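Local coordinates for glycerophosphodiester phosphodiesterase (Parabacteroides distasonis, PDB 3NO3), which belongs to the glycerophosphodiester phosphodiesterase family, enzymes built on a TIM-barrel fold, and carries a magnesium ion at an acidic metal site, at residues Gly34-Glu39 and Asn97-Phe102; Val49-His54 and Glu80-Leu85; Asp115-Ser120 and Lys144-Leu149; Leu162-Leu167 and Lys190-Leu195. All blocks are in the same frame, centred on the assembly; numbering follows the deposited sequence.

Interaction 1: residues Gly34-Glu39 and Asn97-Phe102. With MG (magnesium ion), chain B.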
loop_
_atom_site.group_PDB
_atom_site.type_symbol
_atom_site.label_atom_id
_atom_site.label_comp_id
_atom_site.label_asym_id
_atom_site.label_seq_id
_atom_site.Cartn_x
_atom_site.Cartn_y
_atom_site.Cartn_z
ATOM N N GLY A 34 -12.493 -9.098 5.990
ATOM C CA GLY A 34 -11.810 -10.082 5.175
ATOM C C GLY A 34 -11.240 -9.567 3.870
ATOM O O GLY A 34 -11.206 -10.287 2.885
ATOM N N ALA A 35 -10.801 -8.315 3.837
ATOM C CA ALA A 35 -10.127 -7.797 2.640
ATOM C C ALA A 35 -8.820 -8.575 2.467
ATOM O O ALA A 35 -8.249 -9.025 3.474
ATOM C CB ALA A 35 -9.884 -6.284 2.775
ATOM N N TYR A 36 -8.386 -8.762 1.213
ATOM C CA TYR A 36 -7.089 -9.360 0.924
ATOM C C TYR A 36 -5.950 -8.619 1.626
ATOM O O TYR A 36 -5.084 -9.229 2.271
ATOM C CB TYR A 36 -6.798 -9.387 -0.595
ATOM C CG TYR A 36 -5.390 -9.892 -0.908
ATOM C CD1 TYR A 36 -5.110 -11.254 -0.870
ATOM C CD2 TYR A 36 -4.340 -9.008 -1.182
ATOM C CE1 TYR A 36 -3.833 -11.730 -1.117
ATOM C CE2 TYR A 36 -3.047 -9.487 -1.412
ATOM C CZ TYR A 36 -2.815 -10.830 -1.391
ATOM O OH TYR A 36 -1.548 -11.312 -1.608
ATOM N N GLY A 37 -5.948 -7.301 1.473
ATOM C CA GLY A 37 -4.931 -6.466 2.057
ATOM C C GLY A 37 -5.383 -5.164 2.628
ATOM O O GLY A 37 -6.484 -4.671 2.340
ATOM N N SER A 38 -4.516 -4.627 3.485
ATOM C CA SER A 38 -4.678 -3.313 4.089
ATOM C C SER A 38 -3.435 -2.484 3.765
ATOM O O SER A 38 -2.311 -2.869 4.119
ATOM C CB SER A 38 -4.873 -3.420 5.599
ATOM O OG SER A 38 -5.551 -2.265 6.107
ATOM N N GLU A 39 -3.653 -1.350 3.093
ATOM C CA GLU A 39 -2.585 -0.435 2.681
ATOM C C GLU A 39 -2.395 0.674 3.713
ATOM O O GLU A 39 -3.356 1.119 4.382
ATOM C CB GLU A 39 -2.892 0.128 1.295
ATOM C CG GLU A 39 -1.782 0.974 0.687
ATOM C CD GLU A 39 -1.944 2.478 0.834
ATOM O OE1 GLU A 39 -2.875 3.004 1.503
ATOM O OE2 GLU A 39 -1.141 3.202 0.166
ATOM N N ASN A 97 -5.182 -13.106 8.806
ATOM C CA ASN A 97 -5.781 -13.212 7.491
ATOM C C ASN A 97 -5.336 -12.154 6.443
ATOM O O ASN A 97 -5.730 -12.268 5.286
ATOM C CB ASN A 97 -7.324 -13.130 7.666
ATOM C CG ASN A 97 -7.790 -11.745 8.269
ATOM O OD1 ASN A 97 -6.993 -11.054 8.962
ATOM N ND2 ASN A 97 -9.073 -11.377 8.037
ATOM N N ILE A 98 -4.568 -11.130 6.812
ATOM C CA ILE A 98 -4.455 -9.975 5.935
ATOM C C ILE A 98 -3.024 -9.661 5.504
ATOM O O ILE A 98 -2.088 -9.794 6.268
ATOM C CB ILE A 98 -5.181 -8.772 6.556
ATOM C CG1 ILE A 98 -5.586 -7.745 5.488
ATOM C CG2 ILE A 98 -4.396 -8.147 7.692
ATOM C CD1 ILE A 98 -6.878 -7.043 5.873
ATOM N N ARG A 99 -2.905 -9.315 4.233
ATOM C CA ARG A 99 -1.672 -8.911 3.605
ATOM C C ARG A 99 -1.418 -7.432 3.918
ATOM O O ARG A 99 -2.359 -6.634 3.914
ATOM C CB ARG A 99 -1.835 -9.068 2.102
ATOM C CG ARG A 99 -0.584 -9.174 1.355
ATOM C CD ARG A 99 -0.072 -10.579 1.438
ATOM N NE ARG A 99 1.192 -10.611 0.746
ATOM C CZ ARG A 99 2.019 -11.632 0.730
ATOM N NH1 ARG A 99 1.706 -12.797 1.335
ATOM N NH2 ARG A 99 3.149 -11.497 0.031
ATOM N N LEU A 100 -0.162 -7.078 4.177
ATOM C CA LEU A 100 0.221 -5.721 4.531
ATOM C C LEU A 100 0.793 -5.039 3.297
ATOM O O LEU A 100 1.807 -5.465 2.783
ATOM C CB LEU A 100 1.199 -5.761 5.706
ATOM C CG LEU A 100 0.661 -6.517 6.946
ATOM C CD1 LEU A 100 1.661 -6.401 8.044
ATOM C CD2 LEU A 100 -0.735 -5.931 7.414
ATOM N N ILE A 101 0.095 -4.017 2.793
ATOM C CA ILE A 101 0.490 -3.297 1.594
ATOM C C ILE A 101 1.154 -1.989 2.054
ATOM O O ILE A 101 0.497 -1.033 2.387
ATOM C CB ILE A 101 -0.696 -3.047 0.621
ATOM C CG1 ILE A 101 -1.486 -4.343 0.338
ATOM C CG2 ILE A 101 -0.177 -2.451 -0.665
ATOM C CD1 ILE A 101 -0.683 -5.528 -0.222
ATOM N N PHE A 102 2.485 -1.990 2.091
ATOM C CA PHE A 102 3.307 -1.021 2.800
ATOM C C PHE A 102 3.749 -0.024 1.754
ATOM O O PHE A 102 4.596 -0.359 0.930
ATOM C CB PHE A 102 4.495 -1.823 3.373
ATOM C CG PHE A 102 5.485 -1.078 4.263
ATOM C CD1 PHE A 102 6.201 0.062 3.856
ATOM C CD2 PHE A 102 5.812 -1.628 5.495
ATOM C CE1 PHE A 102 7.144 0.643 4.670
ATOM C CE2 PHE A 102 6.747 -1.043 6.318
ATOM C CZ PHE A 102 7.404 0.087 5.921
HETATM MG MG MG B . -0.750 5.262 -0.039
HETATM O O HOH W 1 -8.229 -11.169 4.868
HETATM O O HOH W 2 -4.827 -11.942 2.638
HETATM O O HOH W 3 -2.559 5.625 1.073
HETATM O O HOH W 4 -0.737 7.380 -0.351
#
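Gly37-Glu39 pairs with Arg99-Ile101 as neighbouring parallel strands of the TIM barrel; the axes of 37-39 and 99-102 come within 4.7 Å. Three backbone bonds join them. Arg99 N gives to Tyr36 O, just before the strand, Ser38 N gives to Arg99 O at 3.0 Å, and Ile101 N gives to Ser38 O. The side chains of Tyr36 and Arg99 lie side by side: Arg99 CB sits over one ring face, 4.2 Å from its centroid, and the CD carbon reaches Tyr36 OH. A long aliphatic chain suits a flat ring, while the guanidinium forms a salt bridge with Asp134. On the barrel interior, the methylenes of Glu39 cross Ile101 at about a right angle, CB to CB 3.9 Å. Ile98 CD1 meets Ser38 CB at 4.1 Å on the opposite face, where both side chains touch helix 24-32. Two waters each donate to Asn97 O, one also to Ala35 O and the other to Tyr36 O. Gly34, with positive phi, ends the preceding helix in a Schellman motif. The Glu39 carboxylate joins Asp41 and Glu103 at the magnesium ion, with OE2 2.1 Å from the metal and OE1 accepting from Arg11 N and a metal-bound water.

Interaction 2: residues Val49-His54 and Glu80-Leu85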
loop_
_atom_site.group_PDB
_atom_site.type_symbol
_atom_site.label_atom_id
_atom_site.label_comp_id
_atom_site.label_asym_id
_atom_site.label_seq_id
_atom_site.Cartn_x
_atom_site.Cartn_y
_atom_site.Cartn_z
ATOM N N VAL A 49 12.728 7.340 13.149
ATOM C CA VAL A 49 11.573 6.585 13.618
ATOM C C VAL A 49 10.579 6.490 12.458
ATOM O O VAL A 49 10.291 7.487 11.766
ATOM C CB VAL A 49 10.928 7.209 14.850
ATOM C CG1 VAL A 49 9.654 6.395 15.307
ATOM C CG2 VAL A 49 11.939 7.348 16.007
ATOM N N LEU A 50 10.099 5.285 12.207
ATOM C CA LEU A 50 9.119 5.060 11.154
ATOM C C LEU A 50 7.722 5.268 11.744
ATOM O O LEU A 50 7.385 4.667 12.736
ATOM C CB LEU A 50 9.288 3.641 10.562
ATOM C CG LEU A 50 10.590 3.448 9.746
ATOM C CD1 LEU A 50 10.877 1.984 9.615
ATOM C CD2 LEU A 50 10.464 4.109 8.348
ATOM N N VAL A 51 6.920 6.087 11.085
ATOM C CA VAL A 51 5.539 6.397 11.522
ATOM C C VAL A 51 4.613 6.241 10.345
ATOM O O VAL A 51 5.073 6.253 9.194
ATOM C CB VAL A 51 5.448 7.825 12.103
ATOM C CG1 VAL A 51 6.363 7.973 13.356
ATOM C CG2 VAL A 51 5.837 8.910 11.022
ATOM N N VAL A 52 3.307 6.185 10.633
ATOM C CA VAL A 52 2.293 5.847 9.665
ATOM C C VAL A 52 1.359 7.041 9.481
ATOM O O VAL A 52 0.643 7.444 10.425
ATOM C CB VAL A 52 1.500 4.608 10.080
ATOM C CG1 VAL A 52 0.448 4.255 9.011
ATOM C CG2 VAL A 52 2.438 3.438 10.247
ATOM N N TYR A 53 1.410 7.637 8.283
ATOM C CA TYR A 53 0.582 8.822 7.947
ATOM C C TYR A 53 0.689 9.131 6.447
ATOM O O TYR A 53 1.753 8.923 5.854
ATOM C CB TYR A 53 1.025 10.060 8.780
ATOM C CG TYR A 53 -0.029 11.145 8.845
ATOM C CD1 TYR A 53 -1.151 11.005 9.659
ATOM C CD2 TYR A 53 0.073 12.289 8.063
ATOM C CE1 TYR A 53 -2.124 11.968 9.723
ATOM C CE2 TYR A 53 -0.908 13.302 8.130
ATOM C CZ TYR A 53 -2.009 13.116 8.959
ATOM O OH TYR A 53 -2.973 14.065 9.022
ATOM N N HIS A 54 -0.410 9.566 5.808
ATOM C CA HIS A 54 -0.383 9.807 4.367
ATOM C C HIS A 54 0.355 11.096 3.984
ATOM O O HIS A 54 1.313 11.060 3.205
ATOM C CB HIS A 54 -1.771 9.853 3.729
ATOM C CG HIS A 54 -1.742 10.422 2.336
ATOM N ND1 HIS A 54 -1.049 9.826 1.293
ATOM C CD2 HIS A 54 -2.262 11.571 1.831
ATOM C CE1 HIS A 54 -1.174 10.571 0.205
ATOM N NE2 HIS A 54 -1.902 11.638 0.509
ATOM N N GLU A 80 -7.098 8.727 17.825
ATOM C CA GLU A 80 -5.885 7.907 18.068
ATOM C C GLU A 80 -4.626 8.751 17.998
ATOM O O GLU A 80 -4.597 9.716 17.247
ATOM C CB GLU A 80 -5.724 6.815 16.991
ATOM C CG GLU A 80 -6.684 5.669 17.066
ATOM C CD GLU A 80 -6.387 4.614 15.967
ATOM O OE1 GLU A 80 -5.180 4.441 15.585
ATOM O OE2 GLU A 80 -7.396 3.998 15.508
ATOM N N LYS A 81 -3.574 8.351 18.709
ATOM C CA LYS A 81 -2.269 8.965 18.549
ATOM C C LYS A 81 -1.649 8.507 17.227
ATOM O O LYS A 81 -1.938 7.409 16.732
ATOM C CB LYS A 81 -1.329 8.648 19.748
ATOM C CG LYS A 81 -1.506 9.562 21.001
ATOM C CD LYS A 81 -0.498 9.175 22.158
ATOM N N LEU A 82 -0.817 9.363 16.652
ATOM C CA LEU A 82 -0.033 9.031 15.476
ATOM C C LEU A 82 0.609 7.667 15.663
ATOM O O LEU A 82 1.348 7.522 16.607
ATOM C CB LEU A 82 1.071 10.075 15.262
ATOM C CG LEU A 82 2.018 9.873 14.087
ATOM C CD1 LEU A 82 1.251 9.934 12.752
ATOM C CD2 LEU A 82 3.145 10.921 14.153
ATOM N N PRO A 83 0.350 6.664 14.769
ATOM C CA PRO A 83 0.959 5.356 15.039
ATOM C C PRO A 83 2.434 5.310 14.655
ATOM O O PRO A 83 2.819 5.854 13.604
ATOM C CB PRO A 83 0.176 4.397 14.121
ATOM C CG PRO A 83 -1.062 5.088 13.766
ATOM C CD PRO A 83 -0.684 6.553 13.730
ATOM N N THR A 84 3.242 4.644 15.456
ATOM C CA THR A 84 4.555 4.204 14.970
ATOM C C THR A 84 4.300 3.016 14.062
ATOM O O THR A 84 3.274 2.315 14.187
ATOM C CB THR A 84 5.535 3.825 16.085
ATOM O OG1 THR A 84 5.009 2.726 16.826
ATOM C CG2 THR A 84 5.793 5.020 17.058
ATOM N N LEU A 85 5.233 2.768 13.152
ATOM C CA LEU A 85 5.192 1.567 12.333
ATOM C C LEU A 85 5.252 0.345 13.229
ATOM O O LEU A 85 4.516 -0.624 13.011
ATOM C CB LEU A 85 6.346 1.516 11.322
ATOM C CG LEU A 85 6.418 0.216 10.464
ATOM C CD1 LEU A 85 5.084 0.066 9.622
ATOM C CD2 LEU A 85 7.741 0.203 9.558
#
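Val51 and Thr84 face each other with CA atoms 4.2 Å apart, the middle of a single backbone bridge between the short strand 50-52 and the loop leading into helix 85-94 of the TIM barrel. Two hydrogen bonds flank that pair. Leu85 N gives an almost straight bond to Leu50 O, 2.9 Å; Val52 N binds Pro83 O at 3.0 Å. Proline, lacking an amide hydrogen, takes part through its carbonyl.

The apolar contacts divide between two ends. Leu50 and Leu85 lie side by side, CD1 to CD2 3.6 Å; Leu85 also touches Phe40 and Met123. At the other end Leu82 CD1 touches Tyr53 CB at 4.0 Å and also approaches Val52 O; the Leu82 and Tyr53 side chains cross at about a right angle. Between them Val52 CB packs near Pro83 CB, and CG2 meets Leu85 CA.

Thr84 is the N-cap of helix 85-94, and OG1, placed between the backbone N and the carbonyl carbon (chi1 62°), accepts from Gln87 N. Bridge and cap together would hold the helix start in place: two backbone hydrogen bonds set the register, the leucines and valine are buried, and a hydroxyl accepts one amide of the first turn.

Interaction 3: residues Asp115-Ser120 and Lys144-Leu149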
loop_
_atom_site.group_PDB
_atom_site.type_symbol
_atom_site.label_atom_id
_atom_site.label_comp_id
_atom_site.label_asym_id
_atom_site.label_seq_id
_atom_site.Cartn_x
_atom_site.Cartn_y
_atom_site.Cartn_z
ATOM N N ASP A 115 17.912 4.753 2.870
ATOM C CA ASP A 115 17.898 4.609 4.322
ATOM C C ASP A 115 16.508 4.267 4.882
ATOM O O ASP A 115 16.410 3.362 5.701
ATOM C CB ASP A 115 18.454 5.820 5.023
ATOM C CG ASP A 115 19.951 6.038 4.765
ATOM O OD1 ASP A 115 20.721 5.107 4.505
ATOM O OD2 ASP A 115 20.335 7.204 4.820
ATOM N N ALA A 116 15.458 4.904 4.378
ATOM C CA ALA A 116 14.094 4.638 4.834
ATOM C C ALA A 116 13.665 3.216 4.442
ATOM O O ALA A 116 13.032 2.492 5.245
ATOM C CB ALA A 116 13.125 5.702 4.283
ATOM N N ALA A 117 14.074 2.776 3.244
ATOM C CA ALA A 117 13.783 1.418 2.807
ATOM C C ALA A 117 14.544 0.348 3.626
ATOM O O ALA A 117 13.946 -0.640 4.031
ATOM C CB ALA A 117 14.041 1.261 1.325
ATOM N N ARG A 118 15.824 0.561 3.861
ATOM C CA ARG A 118 16.590 -0.332 4.733
ATOM C C ARG A 118 15.954 -0.450 6.127
ATOM O O ARG A 118 15.757 -1.563 6.627
ATOM C CB ARG A 118 18.041 0.143 4.856
ATOM C CG ARG A 118 18.934 -0.850 5.638
ATOM C CD ARG A 118 20.345 -0.382 5.951
ATOM N NE ARG A 118 20.322 0.845 6.754
ATOM C CZ ARG A 118 20.486 2.090 6.291
ATOM N NH1 ARG A 118 20.715 2.366 4.987
ATOM N NH2 ARG A 118 20.420 3.101 7.158
ATOM N N LEU A 119 15.611 0.689 6.743
ATOM C CA LEU A 119 15.052 0.656 8.098
ATOM C C LEU A 119 13.665 0.004 8.114
ATOM O O LEU A 119 13.277 -0.622 9.110
ATOM C CB LEU A 119 15.044 2.030 8.760
ATOM C CG LEU A 119 16.402 2.640 9.127
ATOM C CD1 LEU A 119 16.242 4.136 9.507
ATOM C CD2 LEU A 119 17.095 1.942 10.238
ATOM N N SER A 120 12.902 0.187 7.030
ATOM C CA SER A 120 11.607 -0.450 6.862
ATOM C C SER A 120 11.743 -1.968 6.822
ATOM O O SER A 120 11.082 -2.672 7.584
ATOM C CB SER A 120 10.904 0.013 5.578
ATOM O OG SER A 120 10.479 1.359 5.656
ATOM N N LYS A 144 14.016 0.309 -5.694
ATOM C CA LYS A 144 15.235 -0.437 -6.043
ATOM C C LYS A 144 15.921 -1.029 -4.803
ATOM O O LYS A 144 16.405 -2.186 -4.827
ATOM C CB LYS A 144 16.209 0.462 -6.831
ATOM C CG LYS A 144 15.839 0.706 -8.319
ATOM C CD LYS A 144 16.835 1.732 -8.937
ATOM C CE LYS A 144 16.789 1.765 -10.418
ATOM N NZ LYS A 144 17.705 2.856 -10.892
ATOM N N GLU A 145 15.920 -0.274 -3.707
ATOM C CA GLU A 145 16.477 -0.783 -2.446
ATOM C C GLU A 145 15.642 -1.900 -1.853
ATOM O O GLU A 145 16.197 -2.875 -1.375
ATOM C CB GLU A 145 16.645 0.373 -1.442
ATOM C CG GLU A 145 17.484 0.030 -0.199
ATOM C CD GLU A 145 18.940 -0.345 -0.482
ATOM O OE1 GLU A 145 19.407 -0.377 -1.647
ATOM O OE2 GLU A 145 19.647 -0.650 0.504
ATOM N N PHE A 146 14.310 -1.810 -1.904
ATOM C CA PHE A 146 13.486 -2.962 -1.486
ATOM C C PHE A 146 13.750 -4.233 -2.331
ATOM O O PHE A 146 13.925 -5.335 -1.811
ATOM C CB PHE A 146 11.986 -2.632 -1.568
ATOM C CG PHE A 146 11.476 -1.732 -0.468
ATOM C CD1 PHE A 146 11.624 -2.078 0.877
ATOM C CD2 PHE A 146 10.737 -0.601 -0.786
ATOM C CE1 PHE A 146 11.101 -1.266 1.903
ATOM C CE2 PHE A 146 10.256 0.248 0.222
ATOM C CZ PHE A 146 10.426 -0.102 1.568
ATOM N N ILE A 147 13.854 -4.050 -3.632
ATOM C CA ILE A 147 14.167 -5.160 -4.542
ATOM C C ILE A 147 15.539 -5.793 -4.178
ATOM O O ILE A 147 15.659 -7.026 -4.084
ATOM C CB ILE A 147 14.110 -4.674 -6.028
ATOM C CG1 ILE A 147 12.649 -4.368 -6.439
ATOM C CG2 ILE A 147 14.723 -5.730 -7.008
ATOM C CD1 ILE A 147 12.543 -3.452 -7.674
ATOM N N ARG A 148 16.545 -4.949 -3.963
ATOM C CA ARG A 148 17.902 -5.399 -3.636
ATOM C C ARG A 148 17.950 -6.129 -2.287
ATOM O O ARG A 148 18.557 -7.182 -2.183
ATOM C CB ARG A 148 18.877 -4.203 -3.580
ATOM C CG ARG A 148 20.340 -4.591 -3.383
ATOM C CD ARG A 148 21.226 -3.351 -3.202
ATOM N NE ARG A 148 21.111 -2.742 -1.878
ATOM C CZ ARG A 148 21.678 -3.201 -0.750
ATOM N NH1 ARG A 148 22.396 -4.326 -0.722
ATOM N NH2 ARG A 148 21.515 -2.525 0.401
ATOM N N LEU A 149 17.305 -5.564 -1.283
ATOM C CA LEU A 149 17.306 -6.128 0.054
ATOM C C LEU A 149 16.429 -7.372 0.178
ATOM O O LEU A 149 16.769 -8.269 0.950
ATOM C CB LEU A 149 16.816 -5.101 1.080
ATOM C CG LEU A 149 17.775 -3.957 1.374
ATOM C CD1 LEU A 149 17.106 -2.989 2.227
ATOM C CD2 LEU A 149 19.079 -4.478 2.086
HETATM O O HOH W 5 20.792 0.812 2.585
#
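Ala117 and Phe146 are the nearest backbone pair, CA to CA 6.1 Å, where helices 115-120 and 144-149 run in broadly the same direction, 39° apart with local axes 9.0 Å from each other. The small Ala117 lets the ring in: its CB stands over the centre of one Phe146 face, 3.9 Å from the centroid, a CH-pi contact. Ser120 CB meets the same ring at its edge, 3.9 Å from CE1. Ser120 can lie in this apolar setting because its OG gives to Ala116 O, which Ser120 N reaches from the opposite face.

Glu145 CB also packs on Ala117 CB, while Leu149 CD1 rests on Arg118 CA at 3.7 Å. Beside the apolar patch lie two ion pairs. Arg118 bends at chi3 (59°) and binds Asp115 OD1 through NH1, in the guanidinium plane. Arg148 grips the Glu145 carboxylate side-on, NE to OE1 and NH2 to OE2. A single water links them, accepting from Arg118 NH1 and donating to Glu145 OE2.

Phe146 also stacks with Tyr135 and touches Leu104, both on strands. Such packing of successive helices, running broadly the same way, against each other and the strands beneath is typical of the outer layer of a TIM barrel.

Interaction 4: residues Leu162-Leu167 and Lys190-Leu195; sequences LSPMEL and KDCKVL
Pro164 and Leu195 meet where helix 164-169 begins and helix 188-194 ends, two elements of the outer layer of the TIM barrel. The proline ring projects at the other segment and is met by several side chains. Its CB lies 3.6 Å from Leu195 CD1, and its CG is 3.9 Å from Cys192 SG and the same distance from Asp191 CB. Asp191 and the ring cross at about a right angle, with the methylene doing the touching. Proline suits the first turn of a helix, where its missing amide hydrogen costs no helical bond, and its compact ring can be buried. Leu175 and Met197 contact both Pro164 and Cys192, and Trp188 also touches the ring.

Leu195 divides its two methyls. CD1 lies against the backbone between Pro164 and Met165, 3.4 Å from Met165 N, while CD2 touches the terminal methyl of Met165, CE, at 3.6 Å. These two side chains also cross at about a right angle. Met165, modelled as selenomethionine, is bent at chi2 and chi3 (both 57°), and the second of these bends places CE against the leucine in an exposed part of the contact.

Ser163 and Glu166 organise the helix start behind this surface as a capping box: Glu166 N gives to Ser163 OG, and Ser163 N gives to Glu166 OE1 on its anti lone pair. The polar link between the segments is a water that accepts from Met165 N at 3.1 Å and donates to Asp191 OD2 at 3.0 Å.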
loop_
_atom_site.group_PDB
_atom_site.type_symbol
_atom_site.label_atom_id
_atom_site.label_comp_id
_atom_site.label_asym_id
_atom_site.label_seq_id
_atom_site.Cartn_x
_atom_site.Cartn_y
_atom_site.Cartn_z
ATOM N N LEU A 162 6.298 3.650 -16.443
ATOM C CA LEU A 162 7.119 2.557 -16.948
ATOM C C LEU A 162 6.220 1.400 -17.353
ATOM O O LEU A 162 5.266 1.078 -16.632
ATOM C CB LEU A 162 8.148 2.155 -15.874
ATOM C CG LEU A 162 9.298 3.165 -15.645
ATOM C CD1 LEU A 162 10.238 2.621 -14.606
ATOM C CD2 LEU A 162 10.080 3.490 -16.956
ATOM N N SER A 163 6.513 0.784 -18.507
ATOM C CA SER A 163 5.739 -0.339 -19.020
ATOM C C SER A 163 6.040 -1.564 -18.166
ATOM O O SER A 163 7.055 -1.587 -17.453
ATOM C CB SER A 163 6.129 -0.633 -20.457
ATOM O OG SER A 163 7.443 -1.187 -20.505
ATOM N N PRO A 164 5.163 -2.588 -18.214
ATOM C CA PRO A 164 5.483 -3.811 -17.446
ATOM C C PRO A 164 6.836 -4.436 -17.807
ATOM O O PRO A 164 7.571 -4.849 -16.910
ATOM C CB PRO A 164 4.332 -4.738 -17.806
ATOM C CG PRO A 164 3.197 -3.803 -18.007
ATOM C CD PRO A 164 3.797 -2.653 -18.769
HETATM N N MSE A 165 7.166 -4.448 -19.090
HETATM C CA MSE A 165 8.453 -4.934 -19.535
HETATM C C MSE A 165 9.584 -4.182 -18.864
HETATM O O MSE A 165 10.511 -4.818 -18.352
HETATM C CB MSE A 165 8.557 -4.819 -21.052
HETATM C CG MSE A 165 9.906 -5.189 -21.660
HETATM SE SE MSE A 165 10.498 -7.012 -21.206
HETATM C CE MSE A 165 8.906 -7.850 -21.942
ATOM N N GLU A 166 9.491 -2.852 -18.830
ATOM C CA GLU A 166 10.513 -2.014 -18.204
ATOM C C GLU A 166 10.603 -2.309 -16.702
ATOM O O GLU A 166 11.696 -2.449 -16.148
ATOM C CB GLU A 166 10.226 -0.514 -18.454
ATOM C CG GLU A 166 10.491 -0.065 -19.909
ATOM C CD GLU A 166 10.033 1.357 -20.178
ATOM O OE1 GLU A 166 8.894 1.705 -19.791
ATOM O OE2 GLU A 166 10.824 2.130 -20.760
ATOM N N LEU A 167 9.450 -2.452 -16.070
ATOM C CA LEU A 167 9.422 -2.810 -14.653
ATOM C C LEU A 167 10.024 -4.192 -14.359
ATOM O O LEU A 167 10.822 -4.344 -13.404
ATOM C CB LEU A 167 7.995 -2.719 -14.124
ATOM C CG LEU A 167 7.325 -1.346 -13.970
ATOM C CD1 LEU A 167 5.849 -1.511 -13.496
ATOM C CD2 LEU A 167 8.117 -0.487 -12.969
ATOM N N LYS A 190 -2.713 -7.161 -19.333
ATOM C CA LYS A 190 -2.378 -8.398 -20.039
ATOM C C LYS A 190 -0.864 -8.630 -20.045
ATOM O O LYS A 190 -0.416 -9.743 -19.750
ATOM C CB LYS A 190 -2.939 -8.351 -21.472
ATOM C CG LYS A 190 -2.543 -9.543 -22.375
ATOM C CD LYS A 190 -3.261 -9.510 -23.766
ATOM C CE LYS A 190 -2.465 -8.738 -24.856
ATOM N N ASP A 191 -0.077 -7.602 -20.371
ATOM C CA ASP A 191 1.392 -7.731 -20.344
ATOM C C ASP A 191 1.884 -8.188 -18.967
ATOM O O ASP A 191 2.784 -9.022 -18.922
ATOM C CB ASP A 191 2.133 -6.429 -20.674
ATOM C CG ASP A 191 1.962 -5.952 -22.113
ATOM O OD1 ASP A 191 1.447 -6.664 -23.004
ATOM O OD2 ASP A 191 2.393 -4.795 -22.314
ATOM N N CYS A 192 1.300 -7.669 -17.864
ATOM C CA CYS A 192 1.709 -8.121 -16.519
ATOM C C CYS A 192 1.489 -9.608 -16.369
ATOM O O CYS A 192 2.373 -10.287 -15.848
ATOM C CB CYS A 192 0.997 -7.412 -15.354
ATOM S SG CYS A 192 1.421 -5.703 -15.130
ATOM N N LYS A 193 0.326 -10.094 -16.802
ATOM C CA LYS A 193 0.019 -11.530 -16.777
ATOM C C LYS A 193 1.097 -12.319 -17.547
ATOM O O LYS A 193 1.686 -13.238 -17.005
ATOM C CB LYS A 193 -1.380 -11.802 -17.332
ATOM C CG LYS A 193 -1.932 -13.255 -17.233
ATOM C CD LYS A 193 -3.009 -13.539 -18.306
ATOM N N VAL A 194 1.387 -11.898 -18.771
ATOM C CA VAL A 194 2.368 -12.580 -19.624
ATOM C C VAL A 194 3.752 -12.601 -18.954
ATOM O O VAL A 194 4.441 -13.637 -18.975
ATOM C CB VAL A 194 2.407 -11.950 -21.035
ATOM C CG1 VAL A 194 3.518 -12.567 -21.878
ATOM C CG2 VAL A 194 1.014 -12.123 -21.731
ATOM N N LEU A 195 4.102 -11.484 -18.303
ATOM C CA LEU A 195 5.379 -11.331 -17.597
ATOM C C LEU A 195 5.472 -11.961 -16.191
ATOM O O LEU A 195 6.533 -11.891 -15.573
ATOM C CB LEU A 195 5.770 -9.841 -17.556
ATOM C CG LEU A 195 6.292 -9.234 -18.862
ATOM C CD1 LEU A 195 6.113 -7.700 -18.832
ATOM C CD2 LEU A 195 7.765 -9.638 -19.066
HETATM O O HOH W 6 5.190 -4.072 -21.403
#

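Interaction 1 lies deepest, a strand pair held by backbone hydrogen bonds and leading to the metal; interactions 2 and 3 are buried farther out, and interaction 4 is only partly buried. The first three touch one another: Phe102 of interaction 1 touches Leu85 of interaction 2 and Ser120 of interaction 3, and Leu50 of interaction 2 packs on the backbone at Leu119 and Ser120. Strands 37-44 and 50-52 also belong to one sheet. Interactions 3 and 4 both join helices, through side chains and a bridging water, but charged pairs border the former alone. Interaction 4 touches none of the others and lies across the chain's centre from interaction 2.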